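Bile salt hydrolase/transferase (Clostridium perfringens, PDB 2BJF) hydrolyses the amide bond of glycine- and taurine-conjugated bile salts, releasing free bile acids, and can also act as a bile acid amine N-acyltransferase. Local coordinates at residues 6-16 with 145-153; 31-42 with 62-73. All coordinates share one frame; numbering follows the deposited sequence.

Contact 1: 6-16 with 145-153; sequences ALETKDGLHLF and MISDITGKS
Phe16 and Met145 meet where the two beta layers of the N-terminal nucleophile (Ntn) hydrolase fold face each other: the hairpin of strands 3-8 and 14-22 belongs to one sheet, the hairpin of strands 142-147 and 153-158 to the other. The Met145 side chain leaves its strand with CG anti to the backbone N (chi1 -175°) and stays extended, which carries it along the rim of the Phe16 ring. Its CB lies near Phe16 CZ; CG comes to 3.7 Å from Phe16 CE1; SD, in the plane of the ring, makes an edge-on Met-aromatic contact; and the terminal CE passes on to Ala6 CB at 4.0 Å. Ser147 CB sits over one face of the same ring, 3.8 Å from Phe16 CD1, a CH-pi contact. The buried Ser147 OG shares a hydrogen bond with Ser153 OG at 2.7 Å, and Ala6 CB rests against both hydroxyls.

Toward the surface, His14 reaches the type I turn from Asp148 to Gly151, whose chain passes across one face of the imidazole while Glu8 CG lies over the other. His14 ND1 is hydrogen-bonded to Glu285. Within the turn, Thr150 OG1 donates to the syn lone pair of Asp148 OD1, whereas the Thr150 backbone N, 3.0 Å from OD1, comes from above the carboxylate plane and closes an Asx turn.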
loop_
_atom_site.group_PDB
_atom_site.type_symbol
_atom_site.label_atom_id
_atom_site.label_comp_id
_atom_site.label_asym_id
_atom_site.label_seq_id
_atom_site.Cartn_x
_atom_site.Cartn_y
_atom_site.Cartn_z
ATOM N N ALA A 6 9.063 9.122 22.671
ATOM C CA ALA A 6 8.983 9.133 24.130
ATOM C C ALA A 6 8.363 7.823 24.604
ATOM O O ALA A 6 7.338 7.387 24.077
ATOM C CB ALA A 6 8.169 10.322 24.618
ATOM N N LEU A 7 8.990 7.198 25.598
ATOM C CA LEU A 7 8.584 5.868 26.048
ATOM C C LEU A 7 8.839 5.693 27.543
ATOM O O LEU A 7 9.934 5.987 28.028
ATOM C CB LEU A 7 9.348 4.806 25.246
ATOM C CG LEU A 7 8.862 3.358 25.160
ATOM C CD1 LEU A 7 7.535 3.250 24.412
ATOM C CD2 LEU A 7 9.925 2.514 24.476
ATOM N N GLU A 8 7.823 5.225 28.267
ATOM C CA GLU A 8 7.956 4.945 29.699
ATOM C C GLU A 8 8.342 3.487 29.935
ATOM O O GLU A 8 7.738 2.575 29.364
ATOM C CB GLU A 8 6.664 5.281 30.455
ATOM C CG GLU A 8 6.790 5.159 31.976
ATOM C CD GLU A 8 5.478 5.354 32.720
ATOM O OE1 GLU A 8 4.432 5.579 32.074
ATOM O OE2 GLU A 8 5.497 5.283 33.968
ATOM N N THR A 9 9.346 3.278 30.784
ATOM C CA THR A 9 9.841 1.936 31.086
ATOM C C THR A 9 8.965 1.219 32.109
ATOM O O THR A 9 8.098 1.829 32.743
ATOM C CB THR A 9 11.297 1.955 31.614
ATOM O OG1 THR A 9 11.334 2.565 32.911
ATOM C CG2 THR A 9 12.215 2.709 30.663
ATOM N N LYS A 10 9.220 -0.079 32.270
ATOM C CA LYS A 10 8.515 -0.927 33.237
ATOM C C LYS A 10 8.634 -0.449 34.691
ATOM O O LYS A 10 7.748 -0.721 35.509
ATOM C CB LYS A 10 8.986 -2.384 33.114
ATOM C CG LYS A 10 10.481 -2.600 33.352
ATOM C CD LYS A 10 10.887 -4.042 33.097
ATOM C CE LYS A 10 12.320 -4.308 33.530
ATOM N NZ LYS A 10 13.315 -3.647 32.640
ATOM N N ASP A 11 9.715 0.268 34.993
ATOM C CA ASP A 11 9.983 0.771 36.341
ATOM C C ASP A 11 9.438 2.184 36.565
ATOM O O ASP A 11 9.559 2.737 37.661
ATOM C CB ASP A 11 11.490 0.735 36.628
ATOM C CG ASP A 11 12.070 -0.667 36.551
ATOM O OD1 ASP A 11 11.510 -1.588 37.183
ATOM O OD2 ASP A 11 13.094 -0.846 35.857
ATOM N N GLY A 12 8.837 2.759 35.526
ATOM C CA GLY A 12 8.287 4.116 35.596
ATOM C C GLY A 12 9.229 5.239 35.211
ATOM O O GLY A 12 8.936 6.411 35.467
ATOM N N LEU A 13 10.361 4.890 34.603
ATOM C CA LEU A 13 11.310 5.886 34.115
ATOM C C LEU A 13 10.910 6.348 32.720
ATOM O O LEU A 13 10.216 5.632 31.997
ATOM C CB LEU A 13 12.740 5.335 34.115
ATOM C CG LEU A 13 13.349 4.918 35.462
ATOM C CD1 LEU A 13 14.740 4.343 35.254
ATOM C CD2 LEU A 13 13.390 6.076 36.456
ATOM N N HIS A 14 11.349 7.546 32.346
ATOM C CA HIS A 14 10.945 8.140 31.079
ATOM C C HIS A 14 12.101 8.303 30.105
ATOM O O HIS A 14 13.070 9.018 30.376
ATOM C CB HIS A 14 10.221 9.467 31.320
ATOM C CG HIS A 14 8.912 9.308 32.027
ATOM N ND1 HIS A 14 8.812 9.224 33.400
ATOM C CD2 HIS A 14 7.650 9.187 31.550
ATOM C CE1 HIS A 14 7.545 9.071 33.738
ATOM N NE2 HIS A 14 6.819 9.049 32.634
ATOM N N LEU A 15 11.989 7.609 28.976
ATOM C CA LEU A 15 12.977 7.683 27.913
ATOM C C LEU A 15 12.505 8.634 26.826
ATOM O O LEU A 15 11.329 8.632 26.451
ATOM C CB LEU A 15 13.241 6.297 27.314
ATOM C CG LEU A 15 13.644 5.137 28.229
ATOM C CD1 LEU A 15 13.737 3.851 27.418
ATOM C CD2 LEU A 15 14.957 5.404 28.961
ATOM N N PHE A 16 13.427 9.453 26.333
ATOM C CA PHE A 16 13.148 10.380 25.246
ATOM C C PHE A 16 14.377 10.508 24.358
ATOM O O PHE A 16 15.490 10.676 24.849
ATOM C CB PHE A 16 12.726 11.751 25.791
ATOM C CG PHE A 16 12.586 12.809 24.731
ATOM C CD1 PHE A 16 11.547 12.752 23.805
ATOM C CD2 PHE A 16 13.495 13.861 24.655
ATOM C CE1 PHE A 16 11.417 13.726 22.817
ATOM C CE2 PHE A 16 13.372 14.840 23.674
ATOM C CZ PHE A 16 12.329 14.773 22.753
ATOM N N MET A 145 10.334 18.631 19.497
ATOM C CA MET A 145 9.573 17.850 20.464
ATOM C C MET A 145 10.182 18.055 21.848
ATOM O O MET A 145 11.404 18.006 22.010
ATOM C CB MET A 145 9.565 16.367 20.090
ATOM C CG MET A 145 8.681 15.508 20.984
ATOM S SD MET A 145 8.485 13.833 20.353
ATOM C CE MET A 145 7.675 13.041 21.740
ATOM N N ILE A 146 9.321 18.301 22.831
ATOM C CA ILE A 146 9.741 18.552 24.208
ATOM C C ILE A 146 8.995 17.584 25.124
ATOM O O ILE A 146 7.784 17.405 24.989
ATOM C CB ILE A 146 9.475 20.026 24.627
ATOM C CG1 ILE A 146 10.199 20.994 23.684
ATOM C CG2 ILE A 146 9.915 20.271 26.070
ATOM C CD1 ILE A 146 9.738 22.441 23.788
ATOM N N SER A 147 9.727 16.950 26.036
ATOM C CA SER A 147 9.166 15.923 26.909
ATOM C C SER A 147 9.855 15.954 28.268
ATOM O O SER A 147 11.019 16.341 28.362
ATOM C CB SER A 147 9.331 14.543 26.261
ATOM O OG SER A 147 8.455 13.589 26.840
ATOM N N ASP A 148 9.142 15.554 29.319
ATOM C CA ASP A 148 9.729 15.539 30.662
ATOM C C ASP A 148 9.368 14.297 31.490
ATOM O O ASP A 148 8.767 13.349 30.979
ATOM C CB ASP A 148 9.431 16.848 31.420
ATOM C CG ASP A 148 7.967 16.993 31.817
ATOM O OD1 ASP A 148 7.193 16.021 31.697
ATOM O OD2 ASP A 148 7.594 18.098 32.266
ATOM N N ILE A 149 9.737 14.328 32.770
ATOM C CA ILE A 149 9.567 13.186 33.673
ATOM C C ILE A 149 8.117 12.931 34.113
ATOM O O ILE A 149 7.848 11.962 34.827
ATOM C CB ILE A 149 10.501 13.293 34.914
ATOM C CG1 ILE A 149 10.212 14.573 35.709
ATOM C CG2 ILE A 149 11.962 13.229 34.481
ATOM C CD1 ILE A 149 10.867 14.612 37.084
ATOM N N THR A 150 7.196 13.793 33.686
ATOM C CA THR A 150 5.766 13.593 33.944
ATOM C C THR A 150 5.147 12.694 32.873
ATOM O O THR A 150 4.019 12.216 33.023
ATOM C CB THR A 150 4.979 14.928 33.987
ATOM O OG1 THR A 150 4.898 15.486 32.669
ATOM C CG2 THR A 150 5.636 15.931 34.931
ATOM N N GLY A 151 5.890 12.478 31.790
ATOM C CA GLY A 151 5.407 11.693 30.658
ATOM C C GLY A 151 4.687 12.525 29.615
ATOM O O GLY A 151 4.254 12.001 28.586
ATOM N N LYS A 152 4.553 13.823 29.880
ATOM C CA LYS A 152 3.903 14.736 28.945
ATOM C C LYS A 152 4.864 15.168 27.844
ATOM O O LYS A 152 6.043 15.414 28.100
ATOM C CB LYS A 152 3.349 15.963 29.677
ATOM C CG LYS A 152 2.111 15.687 30.532
ATOM C CD LYS A 152 0.863 15.475 29.675
ATOM C CE LYS A 152 -0.315 14.970 30.501
ATOM N NZ LYS A 152 -0.103 13.582 31.014
ATOM N N SER A 153 4.345 15.251 26.621
ATOM C CA SER A 153 5.123 15.692 25.467
ATOM C C SER A 153 4.382 16.773 24.691
ATOM O O SER A 153 3.154 16.740 24.588
ATOM C CB SER A 153 5.431 14.513 24.538
ATOM O OG SER A 153 6.289 13.569 25.157
#

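Contact 2: 31-42 with 62-73; sequences IFIPRNFKCVNK and DDYPTFADGMNE
Phe67 forms the apolar centre with Ile31 and Ile33. Ile33 CD1, 3.7 Å from Phe67 CE2, and the carbonyl O of Ile31 lie at the ring edge, while Ile31 CB approaches Phe67 CE1 at 3.9 Å and the CG2 branch of Ile31 lies by CZ. In Ile33, CG1 anti to the carbonyl carbon (chi1 -49°) and the extended chi2 carry CD1 to the ring edge and to Pro65 CG. Cys39 SG packs against Pro65 CG, and Leu107 of helix 105-112 touches both Ile33 and Phe67.

Strands 29-33 and 64-67 are not neighbours here: each pairs antiparallel with strand 54-61 in the larger sheet of the Ntn-hydrolase fold, and the axes of the short segments 31-33 and 64-67 cross at -115°. The chain then turns a corner at Ala68 and Asp69. Thr66 and Ala68 touch the bound deoxycholate, consistent with this core lying behind one wall of the bile acid pocket.

Farther out, Tyr64 is held between Pro65 CD on one face and Asn41 on the other. Asn41 CB makes a CH-pi contact, 4.3 Å from the Tyr64 ring centroid, and Cys39 CB comes to 3.6 Å from Tyr64 CE1. The phenol OH is hydrogen-bonded to Asn104. Two waters bridge the backbones, one from Val40 N to Asp63 O and one from Lys42 N to Asp62 O.

At the opposite end, Arg35 forms a side-on, two-nitrogen salt bridge with Glu73. NE donates to the syn lone pair of OE2 at 165°, and Arg35 NH2 reaches Glu73 OE1 at 2.8 Å, with the two charged planes nearly coplanar; Arg35 NH1 forms a second salt bridge, with Asp310.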
loop_
_atom_site.group_PDB
_atom_site.type_symbol
_atom_site.label_atom_id
_atom_site.label_comp_id
_atom_site.label_asym_id
_atom_site.label_seq_id
_atom_site.Cartn_x
_atom_site.Cartn_y
_atom_site.Cartn_z
ATOM N N ILE A 31 27.813 17.289 24.241
ATOM C CA ILE A 31 28.204 18.520 24.929
ATOM C C ILE A 31 27.540 18.640 26.296
ATOM O O ILE A 31 26.318 18.523 26.417
ATOM C CB ILE A 31 27.862 19.773 24.074
ATOM C CG1 ILE A 31 28.545 19.698 22.703
ATOM C CG2 ILE A 31 28.247 21.065 24.801
ATOM C CD1 ILE A 31 28.046 20.731 21.708
ATOM N N PHE A 32 28.362 18.870 27.318
ATOM C CA PHE A 32 27.888 19.162 28.666
ATOM C C PHE A 32 28.144 20.627 29.002
ATOM O O PHE A 32 29.266 21.118 28.853
ATOM C CB PHE A 32 28.575 18.258 29.699
ATOM C CG PHE A 32 28.290 18.641 31.130
ATOM C CD1 PHE A 32 27.104 18.250 31.746
ATOM C CD2 PHE A 32 29.208 19.395 31.861
ATOM C CE1 PHE A 32 26.832 18.603 33.065
ATOM C CE2 PHE A 32 28.944 19.757 33.182
ATOM C CZ PHE A 32 27.754 19.358 33.786
ATOM N N ILE A 33 27.096 21.314 29.453
ATOM C CA ILE A 33 27.210 22.695 29.917
ATOM C C ILE A 33 26.743 22.773 31.371
ATOM O O ILE A 33 25.606 22.407 31.672
ATOM C CB ILE A 33 26.384 23.684 29.047
ATOM C CG1 ILE A 33 26.667 23.474 27.553
ATOM C CG2 ILE A 33 26.677 25.128 29.456
ATOM C CD1 ILE A 33 25.757 24.274 26.625
ATOM N N PRO A 34 27.621 23.243 32.279
ATOM C CA PRO A 34 27.258 23.357 33.693
ATOM C C PRO A 34 26.315 24.531 33.965
ATOM O O PRO A 34 26.025 25.317 33.058
ATOM C CB PRO A 34 28.608 23.586 34.379
ATOM C CG PRO A 34 29.440 24.257 33.348
ATOM C CD PRO A 34 29.005 23.685 32.026
ATOM N N ARG A 35 25.843 24.634 35.208
ATOM C CA ARG A 35 25.007 25.752 35.649
ATOM C C ARG A 35 25.778 27.065 35.585
ATOM O O ARG A 35 27.011 27.070 35.689
ATOM C CB ARG A 35 24.550 25.548 37.095
ATOM C CG ARG A 35 23.707 24.318 37.360
ATOM C CD ARG A 35 23.767 23.985 38.842
ATOM N NE ARG A 35 22.961 22.821 39.199
ATOM C CZ ARG A 35 23.068 22.157 40.348
ATOM N NH1 ARG A 35 23.958 22.529 41.261
ATOM N NH2 ARG A 35 22.286 21.111 40.583
ATOM N N ASN A 36 25.049 28.168 35.417
ATOM C CA ASN A 36 25.621 29.520 35.456
ATOM C C ASN A 36 26.749 29.750 34.438
ATOM O O ASN A 36 27.690 30.506 34.692
ATOM C CB ASN A 36 26.072 29.866 36.887
ATOM C CG ASN A 36 26.287 31.356 37.097
ATOM O OD1 ASN A 36 27.366 31.782 37.513
ATOM N ND2 ASN A 36 25.264 32.155 36.811
ATOM N N PHE A 37 26.645 29.090 33.285
ATOM C CA PHE A 37 27.629 29.259 32.215
ATOM C C PHE A 37 27.115 30.214 31.145
ATOM O O PHE A 37 26.051 29.997 30.563
ATOM C CB PHE A 37 28.025 27.916 31.589
ATOM C CG PHE A 37 29.188 28.016 30.637
ATOM C CD1 PHE A 37 30.496 27.900 31.102
ATOM C CD2 PHE A 37 28.978 28.240 29.279
ATOM C CE1 PHE A 37 31.576 28.001 30.228
ATOM C CE2 PHE A 37 30.051 28.346 28.398
ATOM C CZ PHE A 37 31.353 28.223 28.874
ATOM N N LYS A 38 27.889 31.266 30.893
ATOM C CA LYS A 38 27.522 32.290 29.923
ATOM C C LYS A 38 27.985 31.915 28.515
ATOM O O LYS A 38 29.187 31.820 28.245
ATOM C CB LYS A 38 28.086 33.651 30.352
ATOM C CG LYS A 38 27.740 34.814 29.424
ATOM C CD LYS A 38 28.126 36.171 30.025
ATOM C CE LYS A 38 29.619 36.286 30.334
ATOM N NZ LYS A 38 30.483 36.156 29.126
ATOM N N CYS A 39 27.014 31.687 27.633
ATOM C CA CYS A 39 27.273 31.401 26.226
ATOM C C CYS A 39 27.121 32.686 25.420
ATOM O O CYS A 39 26.047 33.293 25.406
ATOM C CB CYS A 39 26.301 30.340 25.704
ATOM S SG CYS A 39 26.293 28.786 26.628
ATOM N N VAL A 40 28.200 33.098 24.757
ATOM C CA VAL A 40 28.207 34.340 23.982
ATOM C C VAL A 40 28.379 34.061 22.490
ATOM O O VAL A 40 29.347 33.418 22.075
ATOM C CB VAL A 40 29.318 35.317 24.459
ATOM C CG1 VAL A 40 29.219 36.649 23.723
ATOM C CG2 VAL A 40 29.238 35.542 25.964
ATOM N N ASN A 41 27.426 34.536 21.691
ATOM C CA ASN A 41 27.538 34.474 20.238
ATOM C C ASN A 41 28.352 35.664 19.747
ATOM O O ASN A 41 27.958 36.814 19.941
ATOM C CB ASN A 41 26.154 34.439 19.581
ATOM C CG ASN A 41 26.222 34.224 18.075
ATOM O OD1 ASN A 41 26.705 35.079 17.330
ATOM N ND2 ASN A 41 25.722 33.080 17.621
ATOM N N LYS A 42 29.487 35.378 19.116
ATOM C CA LYS A 42 30.444 36.414 18.720
ATOM C C LYS A 42 29.962 37.301 17.571
ATOM O O LYS A 42 30.324 38.478 17.506
ATOM C CB LYS A 42 31.801 35.791 18.376
ATOM C CG LYS A 42 32.560 35.259 19.582
ATOM C CD LYS A 42 33.895 34.648 19.181
ATOM C CE LYS A 42 34.691 34.196 20.399
ATOM N NZ LYS A 42 35.182 35.343 21.221
ATOM N N ASP A 62 31.494 28.519 15.492
ATOM C CA ASP A 62 31.999 29.875 15.723
ATOM C C ASP A 62 32.092 30.189 17.224
ATOM O O ASP A 62 31.753 31.292 17.663
ATOM C CB ASP A 62 31.131 30.908 14.983
ATOM C CG ASP A 62 31.887 32.184 14.651
ATOM O OD1 ASP A 62 33.024 32.093 14.141
ATOM O OD2 ASP A 62 31.335 33.280 14.886
ATOM N N ASP A 63 32.547 29.196 17.993
ATOM C CA ASP A 63 32.699 29.270 19.458
ATOM C C ASP A 63 31.376 29.200 20.247
ATOM O O ASP A 63 31.367 29.377 21.468
ATOM C CB ASP A 63 33.535 30.496 19.874
ATOM C CG ASP A 63 34.454 30.213 21.057
ATOM O OD1 ASP A 63 34.215 29.238 21.802
ATOM O OD2 ASP A 63 35.426 30.977 21.243
ATOM N N TYR A 64 30.269 28.923 19.558
ATOM C CA TYR A 64 28.950 28.884 20.199
ATOM C C TYR A 64 28.289 27.502 20.117
ATOM O O TYR A 64 28.206 26.922 19.032
ATOM C CB TYR A 64 28.028 29.949 19.595
ATOM C CG TYR A 64 26.789 30.228 20.421
ATOM C CD1 TYR A 64 26.841 31.087 21.518
ATOM C CD2 TYR A 64 25.567 29.633 20.105
ATOM C CE1 TYR A 64 25.711 31.348 22.282
ATOM C CE2 TYR A 64 24.427 29.886 20.867
ATOM C CZ TYR A 64 24.508 30.745 21.952
ATOM O OH TYR A 64 23.391 31.003 22.711
ATOM N N PRO A 65 27.809 26.976 21.264
ATOM C CA PRO A 65 27.173 25.658 21.276
ATOM C C PRO A 65 25.736 25.682 20.754
ATOM O O PRO A 65 24.940 26.534 21.154
ATOM C CB PRO A 65 27.199 25.269 22.757
ATOM C CG PRO A 65 27.174 26.566 23.490
ATOM C CD PRO A 65 27.846 27.587 22.608
ATOM N N THR A 66 25.426 24.752 19.855
ATOM C CA THR A 66 24.071 24.592 19.326
ATOM C C THR A 66 23.722 23.104 19.276
ATOM O O THR A 66 24.567 22.274 18.932
ATOM C CB THR A 66 23.891 25.295 17.949
ATOM O OG1 THR A 66 22.531 25.174 17.513
ATOM C CG2 THR A 66 24.832 24.720 16.884
ATOM N N PHE A 67 22.481 22.772 19.631
ATOM C CA PHE A 67 22.102 21.381 19.903
ATOM C C PHE A 67 21.151 20.748 18.892
ATOM O O PHE A 67 20.311 21.425 18.296
ATOM C CB PHE A 67 21.497 21.265 21.304
ATOM C CG PHE A 67 22.503 21.391 22.409
ATOM C CD1 PHE A 67 23.064 20.255 22.985
ATOM C CD2 PHE A 67 22.893 22.641 22.875
ATOM C CE1 PHE A 67 24.000 20.364 24.009
ATOM C CE2 PHE A 67 23.830 22.761 23.896
ATOM C CZ PHE A 67 24.384 21.619 24.465
ATOM N N ALA A 68 21.295 19.434 18.726
ATOM C CA ALA A 68 20.382 18.627 17.918
ATOM C C ALA A 68 19.316 17.983 18.804
ATOM O O ALA A 68 18.149 17.885 18.419
ATOM C CB ALA A 68 21.153 17.565 17.163
ATOM N N ASP A 69 19.740 17.532 19.983
ATOM C CA ASP A 69 18.848 16.992 21.010
ATOM C C ASP A 69 19.589 16.932 22.338
ATOM O O ASP A 69 20.810 16.775 22.368
ATOM C CB ASP A 69 18.298 15.607 20.637
ATOM C CG ASP A 69 19.381 14.638 20.204
ATOM O OD1 ASP A 69 19.769 14.681 19.020
ATOM O OD2 ASP A 69 19.830 13.829 21.043
ATOM N N GLY A 70 18.847 17.061 23.430
ATOM C CA GLY A 70 19.452 17.045 24.754
ATOM C C GLY A 70 18.452 17.102 25.886
ATOM O O GLY A 70 17.240 17.106 25.667
ATOM N N MET A 71 18.975 17.140 27.106
ATOM C CA MET A 71 18.153 17.258 28.300
ATOM C C MET A 71 18.847 18.141 29.326
ATOM O O MET A 71 20.037 18.439 29.194
ATOM C CB MET A 71 17.882 15.878 28.906
ATOM C CG MET A 71 19.134 15.171 29.384
ATOM S SD MET A 71 18.825 13.542 30.065
ATOM C CE MET A 71 20.360 12.773 29.590
ATOM N N ASN A 72 18.101 18.559 30.344
ATOM C CA ASN A 72 18.710 19.222 31.492
ATOM C C ASN A 72 18.651 18.370 32.766
ATOM O O ASN A 72 18.079 17.275 32.772
ATOM C CB ASN A 72 18.144 20.640 31.700
ATOM C CG ASN A 72 16.681 20.653 32.124
ATOM O OD1 ASN A 72 16.175 19.710 32.732
ATOM N ND2 ASN A 72 16.000 21.751 31.815
ATOM N N GLU A 73 19.251 18.889 33.835
ATOM C CA GLU A 73 19.339 18.198 35.125
ATOM C C GLU A 73 17.988 17.954 35.804
ATOM O O GLU A 73 17.901 17.173 36.755
ATOM C CB GLU A 73 20.240 18.994 36.070
ATOM C CG GLU A 73 19.785 20.432 36.272
ATOM C CD GLU A 73 20.563 21.140 37.354
ATOM O OE1 GLU A 73 20.362 20.814 38.543
ATOM O OE2 GLU A 73 21.368 22.028 37.011
HETATM O O HOH W 1 30.053 30.493 24.138
HETATM O O HOH W 2 29.696 32.695 18.399
#

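The centres of the two contacts lie about 23 Å apart, with nearest atoms about 5 Å from each other. Along the chain both segments of contact 2 fall between 6-16 and 145-153, and strand 14-22, which begins in contact 1, is followed directly by strand 29-33 of contact 2. The larger antiparallel sheet joins them: strand 70-72 pairs with 77-82, which pairs with 142-147. Contact 1 packs this sheet, by side chains, against the one carrying strands 3-8 and 14-22, whereas contact 2 packs strand 64-67 against 29-33 of the same sheet and 38-40 of a small two-stranded sheet. Arg18, a deoxycholate-binding residue on strand 14-22, forms a salt bridge with Asp69, connecting the two regions beside the pocket.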